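Local coordinates for putative 2OG-Fe(II) oxygenase family protein (Caulobacter crescentus CB15, PDB 3OOX) that probably acts as an iron(II)- and 2-oxoglutarate-dependent oxygenase, predicted both to form ethylene from 2-oxoglutarate and to oxidise L-arginine, at residues D40-Q45 with D139-K144; W133-L138 with G167-R172. All coordinates share one frame; numbering follows the deposited sequence. Where two conformers were deposited one is given.

Interaction 1. Residues D40-Q45 with D139-K144. With EDO (1,2-ethanediol), chain E.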
loop_
_atom_site.group_PDB
_atom_site.type_symbol
_atom_site.label_atom_id
_atom_site.label_comp_id
_atom_site.label_asym_id
_atom_site.label_seq_id
_atom_site.Cartn_x
_atom_site.Cartn_y
_atom_site.Cartn_z
ATOM N N ASP A 40 12.315 4.234 -12.528
ATOM C CA ASP A 40 12.236 3.833 -13.939
ATOM C C ASP A 40 11.174 2.747 -14.179
ATOM O O ASP A 40 11.422 1.781 -14.905
ATOM C CB ASP A 40 13.599 3.353 -14.454
ATOM C CG ASP A 40 14.688 4.381 -14.319
ATOM O OD1 ASP A 40 14.404 5.596 -14.479
ATOM O OD2 ASP A 40 15.842 3.966 -14.066
ATOM N N TYR A 41 9.989 2.920 -13.600
ATOM C CA TYR A 41 8.903 1.937 -13.806
ATOM C C TYR A 41 8.405 2.055 -15.233
ATOM O O TYR A 41 8.634 3.072 -15.906
ATOM C CB TYR A 41 7.760 2.074 -12.791
ATOM C CG TYR A 41 7.124 3.457 -12.608
ATOM C CD1 TYR A 41 6.495 4.120 -13.662
ATOM C CD2 TYR A 41 7.126 4.075 -11.356
ATOM C CE1 TYR A 41 5.884 5.367 -13.473
ATOM C CE2 TYR A 41 6.519 5.316 -11.160
ATOM C CZ TYR A 41 5.897 5.956 -12.218
ATOM O OH TYR A 41 5.294 7.191 -12.016
ATOM N N ASP A 42 7.728 1.019 -15.706
ATOM C CA ASP A 42 7.279 1.015 -17.100
ATOM C C ASP A 42 5.793 1.289 -17.238
ATOM O O ASP A 42 5.251 1.194 -18.351
ATOM C CB ASP A 42 7.683 -0.297 -17.807
ATOM C CG ASP A 42 7.016 -1.511 -17.229
ATOM O OD1 ASP A 42 6.413 -1.414 -16.138
ATOM O OD2 ASP A 42 7.111 -2.589 -17.872
ATOM N N LEU A 43 5.143 1.647 -16.119
ATOM C CA LEU A 43 3.726 1.989 -16.125
ATOM C C LEU A 43 3.526 3.217 -16.988
ATOM O O LEU A 43 4.297 4.143 -16.921
ATOM C CB LEU A 43 3.217 2.306 -14.719
ATOM C CG LEU A 43 2.969 1.173 -13.726
ATOM C CD1 LEU A 43 4.261 0.484 -13.282
ATOM C CD2 LEU A 43 2.249 1.795 -12.529
ATOM N N ASP A 44 2.474 3.212 -17.786
ATOM C CA ASP A 44 2.142 4.340 -18.648
ATOM C C ASP A 44 1.764 5.549 -17.784
ATOM O O ASP A 44 0.694 5.542 -17.145
ATOM C CB ASP A 44 0.967 3.923 -19.542
ATOM C CG ASP A 44 0.569 4.976 -20.554
ATOM O OD1 ASP A 44 0.906 6.173 -20.403
ATOM O OD2 ASP A 44 -0.108 4.572 -21.522
ATOM N N GLN A 45 2.624 6.569 -17.769
ATOM C CA GLN A 45 2.376 7.748 -16.931
ATOM C C GLN A 45 1.106 8.503 -17.290
ATOM O O GLN A 45 0.405 9.024 -16.416
ATOM C CB GLN A 45 3.561 8.695 -16.936
ATOM C CG GLN A 45 3.509 9.764 -15.853
ATOM C CD GLN A 45 3.590 9.147 -14.476
ATOM O OE1 GLN A 45 4.493 8.356 -14.211
ATOM N NE2 GLN A 45 2.659 9.506 -13.590
ATOM N N ASP A 139 -1.118 -3.771 -9.197
ATOM C CA ASP A 139 -1.157 -5.196 -8.812
ATOM C C ASP A 139 -0.115 -5.959 -9.638
ATOM O O ASP A 139 0.605 -6.821 -9.109
ATOM C CB ASP A 139 -2.557 -5.810 -9.020
ATOM C CG ASP A 139 -2.739 -7.106 -8.280
ATOM O OD1 ASP A 139 -2.288 -7.215 -7.121
ATOM O OD2 ASP A 139 -3.368 -8.033 -8.853
ATOM N N GLY A 140 -0.042 -5.620 -10.923
ATOM C CA GLY A 140 0.984 -6.260 -11.795
ATOM C C GLY A 140 2.424 -5.960 -11.418
ATOM O O GLY A 140 3.287 -6.845 -11.393
HETATM N N MSE A 141 2.690 -4.696 -11.128
HETATM C CA MSE A 141 4.027 -4.296 -10.706
HETATM C C MSE A 141 4.376 -4.957 -9.378
HETATM O O MSE A 141 5.490 -5.416 -9.145
HETATM C CB MSE A 141 4.179 -2.773 -10.657
HETATM C CG MSE A 141 5.511 -2.377 -10.135
HETATM SE SE MSE A 141 6.998 -3.064 -11.190
HETATM C CE MSE A 141 6.950 -1.662 -12.546
ATOM N N GLY A 142 3.383 -5.042 -8.481
ATOM C CA GLY A 142 3.568 -5.757 -7.222
ATOM C C GLY A 142 3.991 -7.207 -7.414
ATOM O O GLY A 142 4.862 -7.711 -6.709
ATOM N N GLY A 143 3.400 -7.843 -8.413
ATOM C CA GLY A 143 3.810 -9.209 -8.778
ATOM C C GLY A 143 5.277 -9.286 -9.176
ATOM O O GLY A 143 5.964 -10.228 -8.807
ATOM N N LYS A 144 5.753 -8.316 -9.963
ATOM C CA LYS A 144 7.141 -8.282 -10.404
ATOM C C LYS A 144 8.099 -8.036 -9.234
ATOM O O LYS A 144 9.163 -8.636 -9.136
ATOM C CB LYS A 144 7.299 -7.257 -11.538
ATOM C CG LYS A 144 6.501 -7.643 -12.790
ATOM C CD LYS A 144 6.454 -6.617 -13.916
ATOM C CE LYS A 144 5.263 -6.927 -14.853
ATOM N NZ LYS A 144 5.149 -5.905 -15.910
HETATM C C1 EDO E . 8.031 -7.111 -17.697
HETATM O O1 EDO E . 6.681 -7.334 -18.123
HETATM C C2 EDO E . 8.419 -5.661 -17.956
HETATM O O2 EDO E . 7.608 -4.795 -17.135
HETATM O O HOH W 1 4.389 -3.335 -14.694
#

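Interaction 2. Residues W133-L138 with G167-R172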
loop_
_atom_site.group_PDB
_atom_site.type_symbol
_atom_site.label_atom_id
_atom_site.label_comp_id
_atom_site.label_asym_id
_atom_site.label_seq_id
_atom_site.Cartn_x
_atom_site.Cartn_y
_atom_site.Cartn_z
ATOM N N TRP A 133 -7.779 0.581 -14.216
ATOM C CA TRP A 133 -6.482 0.400 -14.874
ATOM C C TRP A 133 -5.344 0.527 -13.849
ATOM O O TRP A 133 -4.394 -0.248 -13.852
ATOM C CB TRP A 133 -6.265 1.387 -16.018
ATOM C CG TRP A 133 -4.895 1.253 -16.642
ATOM C CD1 TRP A 133 -4.557 0.442 -17.719
ATOM C CD2 TRP A 133 -3.664 1.880 -16.226
ATOM N NE1 TRP A 133 -3.216 0.557 -17.994
ATOM C CE2 TRP A 133 -2.636 1.409 -17.090
ATOM C CE3 TRP A 133 -3.323 2.783 -15.209
ATOM C CZ2 TRP A 133 -1.309 1.827 -16.970
ATOM C CZ3 TRP A 133 -1.994 3.183 -15.089
ATOM C CH2 TRP A 133 -1.006 2.704 -15.968
ATOM N N LEU A 134 -5.460 1.515 -12.965
ATOM C CA LEU A 134 -4.396 1.753 -11.999
ATOM C C LEU A 134 -4.282 0.615 -10.983
ATOM O O LEU A 134 -3.164 0.192 -10.627
ATOM C CB LEU A 134 -4.579 3.115 -11.309
ATOM C CG LEU A 134 -3.446 3.550 -10.351
ATOM C CD1 LEU A 134 -2.099 3.671 -11.024
ATOM C CD2 LEU A 134 -3.785 4.874 -9.634
ATOM N N TYR A 135 -5.430 0.118 -10.533
ATOM C CA TYR A 135 -5.512 -1.046 -9.628
ATOM C C TYR A 135 -4.727 -2.228 -10.230
ATOM O O TYR A 135 -3.824 -2.791 -9.615
ATOM C CB TYR A 135 -6.979 -1.433 -9.389
ATOM C CG TYR A 135 -7.214 -2.600 -8.444
ATOM C CD1 TYR A 135 -6.881 -3.902 -8.814
ATOM C CD2 TYR A 135 -7.709 -2.404 -7.160
ATOM C CE1 TYR A 135 -7.077 -4.953 -7.986
ATOM C CE2 TYR A 135 -7.911 -3.486 -6.277
ATOM C CZ TYR A 135 -7.574 -4.771 -6.710
ATOM O OH TYR A 135 -7.720 -5.826 -5.859
ATOM N N ASN A 136 -5.068 -2.540 -11.471
ATOM C CA ASN A 136 -4.458 -3.708 -12.102
ATOM C C ASN A 136 -3.004 -3.470 -12.486
ATOM O O ASN A 136 -2.180 -4.398 -12.431
ATOM C CB ASN A 136 -5.311 -4.129 -13.312
ATOM C CG ASN A 136 -6.662 -4.710 -12.892
ATOM O OD1 ASN A 136 -7.717 -4.219 -13.337
ATOM N ND2 ASN A 136 -6.643 -5.706 -12.018
ATOM N N SER A 137 -2.656 -2.239 -12.845
ATOM C CA SER A 137 -1.280 -1.895 -13.131
ATOM C C SER A 137 -0.369 -2.015 -11.909
ATOM O O SER A 137 0.741 -2.524 -11.991
ATOM C CB SER A 137 -1.229 -0.474 -13.671
ATOM O OG SER A 137 0.095 -0.101 -13.903
ATOM N N LEU A 138 -0.844 -1.501 -10.776
ATOM C CA LEU A 138 -0.055 -1.594 -9.545
ATOM C C LEU A 138 -0.017 -3.036 -9.028
ATOM O O LEU A 138 0.990 -3.465 -8.470
ATOM C CB LEU A 138 -0.592 -0.620 -8.508
ATOM C CG LEU A 138 -0.294 0.844 -8.835
ATOM C CD1 LEU A 138 -1.082 1.778 -7.910
ATOM C CD2 LEU A 138 1.188 1.159 -8.768
ATOM N N GLY A 167 -6.103 -11.846 -4.942
ATOM C CA GLY A 167 -5.841 -11.302 -3.615
ATOM C C GLY A 167 -6.784 -10.162 -3.259
ATOM O O GLY A 167 -7.233 -9.434 -4.135
ATOM N N ASN A 168 -7.021 -9.990 -1.961
ATOM C CA ASN A 168 -8.007 -9.040 -1.429
ATOM C C ASN A 168 -7.383 -7.650 -1.355
ATOM O O ASN A 168 -7.399 -6.992 -0.313
ATOM C CB ASN A 168 -8.473 -9.496 -0.060
ATOM C CG ASN A 168 -9.794 -8.890 0.354
ATOM O OD1 ASN A 168 -10.406 -8.057 -0.335
ATOM N ND2 ASN A 168 -10.255 -9.333 1.537
ATOM N N SER A 169 -6.820 -7.222 -2.475
ATOM C CA SER A 169 -6.057 -5.992 -2.563
ATOM C C SER A 169 -6.943 -4.780 -2.712
ATOM O O SER A 169 -8.051 -4.854 -3.265
ATOM C CB SER A 169 -5.027 -6.079 -3.704
ATOM O OG SER A 169 -4.155 -7.189 -3.474
ATOM N N VAL A 170 -6.440 -3.650 -2.230
ATOM C CA VAL A 170 -7.233 -2.409 -2.207
ATOM C C VAL A 170 -6.395 -1.280 -2.769
ATOM O O VAL A 170 -5.278 -1.050 -2.323
ATOM C CB VAL A 170 -7.703 -2.087 -0.810
ATOM C CG1 VAL A 170 -8.378 -0.698 -0.768
ATOM C CG2 VAL A 170 -8.685 -3.143 -0.275
ATOM N N LEU A 171 -6.980 -0.561 -3.736
ATOM C CA LEU A 171 -6.457 0.720 -4.203
ATOM C C LEU A 171 -7.180 1.797 -3.429
ATOM O O LEU A 171 -8.423 1.864 -3.444
ATOM C CB LEU A 171 -6.710 0.935 -5.688
ATOM C CG LEU A 171 -6.238 2.250 -6.285
ATOM C CD1 LEU A 171 -4.715 2.425 -6.103
ATOM C CD2 LEU A 171 -6.607 2.337 -7.786
ATOM N N ARG A 172 -6.419 2.610 -2.676
ATOM C CA ARG A 172 -6.974 3.694 -1.901
ATOM C C ARG A 172 -6.647 4.989 -2.635
ATOM O O ARG A 172 -5.516 5.229 -3.033
ATOM C CB ARG A 172 -6.302 3.745 -0.532
ATOM C CG ARG A 172 -6.649 5.002 0.321
ATOM C CD ARG A 172 -5.908 4.956 1.653
ATOM N NE ARG A 172 -6.463 3.954 2.545
ATOM C CZ ARG A 172 -5.894 3.581 3.686
ATOM N NH1 ARG A 172 -4.743 4.124 4.080
ATOM N NH2 ARG A 172 -6.483 2.659 4.412
#

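Interaction 1. Residues D40-Q45 with D139-K144
Leu43 and Met141 mark the closest backbone approach, CA to CA 8.3 Å, so the loop 40-45 stands well off the helical segment 139-144 and side chains bridge the space. Met141, a selenomethionine, reaches over with its terminal methyl. Its CG is anti to the backbone N (chi1 176°), and bends at chi2 and chi3 bring CE up against the loop's side chains. There Met141 CE meets Tyr41 CB at 3.8 Å, with Asp42 OD1 also beside the methyl. Leu43 offers CD1 to the same methyl, but Leu43 has a second conformer, so that touch is less certain. The Tyr41 ring leads away from the helix; Tyr41 OH donates to Gln45 OE1 at 2.6 Å, in the carbonyl plane on a lone pair, which ties the ring across the loop.

At the solvent side, Asp42 and Lys144 are opposite charges that stop short of a salt bridge, OD2 to NZ being 4.3 Å. Small molecules join them instead. One water donates to Asp42 OD1 and accepts from Lys144 NZ, while NZ also donates to both oxygens of a 1,2-ethanediol, probably from the crystallisation liquor. The diol O2 in turn is modelled 2.4 Å from Asp42 OD2, too short to be taken at face value. An alanine in place of Lys144 would probably leave Asp42 without this nearby positive charge and the bridging water without its NZ partner.

This is surface packing of a strand-to-helix connection against a helix, made by one methyl and a solvent-mediated pair of charges. The loop joins strand 35-39 to helix 45-59, with Asp44 as N-cap. Helix 127-152 runs alongside; Met141 also rests on Phe12 and Leu199, and Tyr41 on Leu201, beside strand 197-201 of the large sheet.

Interaction 2. Residues W133-L138 with G167-R172
Tyr135 and Leu171 form the heart of this buried contact, their side chains sliding past each other in opposite directions. Leu171 CB stands 3.8 Å from Tyr135 CD2, oblique to the ring, while Leu171 CD2 reaches back to the helix backbone, 3.7 Å from Tyr135 N. The two remaining leucines border Leu171: CB of Leu134 meets its CD2, and CD1 of Leu138 meets its CD1 at 4.1 Å, the latter pair crossing at about a right angle.

The tyrosine CG is anti to the backbone N (chi1 -179°), and the ring beyond carries OH to the loop preceding the strand. Tyr135 OH donates to Ser169 O at 2.8 Å from above the carbonyl plane, 53° out of it, with Ser169 CB packed against the hydroxyl.

Further out, Phe267 meets the Tyr135 ring edge-to-face. Ser169 OG is held by His270 N, and Arg103, which the Tyr135 side chain also touches, donates through NE to Gly167 O. Backbone bonds of Leu171 with Met101 and of Val170 with Phe268 set strand 170-172 between its neighbours in the large sheet. Helix 133-138 passes over it with axes 8.8 Å apart at 121°.

This is helix-on-sheet packing: leucine side chains supply apolar contact, and the hydroxyl at the far end of the ring, beside Ser169, donates its hydrogen bond to a main-chain carbonyl, so the buried polar group has a partner.

Both contacts use helix 127-152, on consecutive pieces, and their centres are 11 Å apart. Along the chain the segments alternate: 40-45, 133-138, 139-144, then 167-172. Interaction 2 is buried, seating the helix on strand 170-176 in the large sheet; interaction 1 lies nearer the surface, where the loop between strand 35-39 and helix 45-59 meets the next part of that helix. They touch directly, for instance where Asp44 O lies 3.5 Å from Trp133 CH2. A long helix backing the large sheet of the double-stranded beta-helix is familiar in this oxygenase family, and here the same helix packs on strand 170-176 and on the connection leaving strand 35-39, both strands of one sheet.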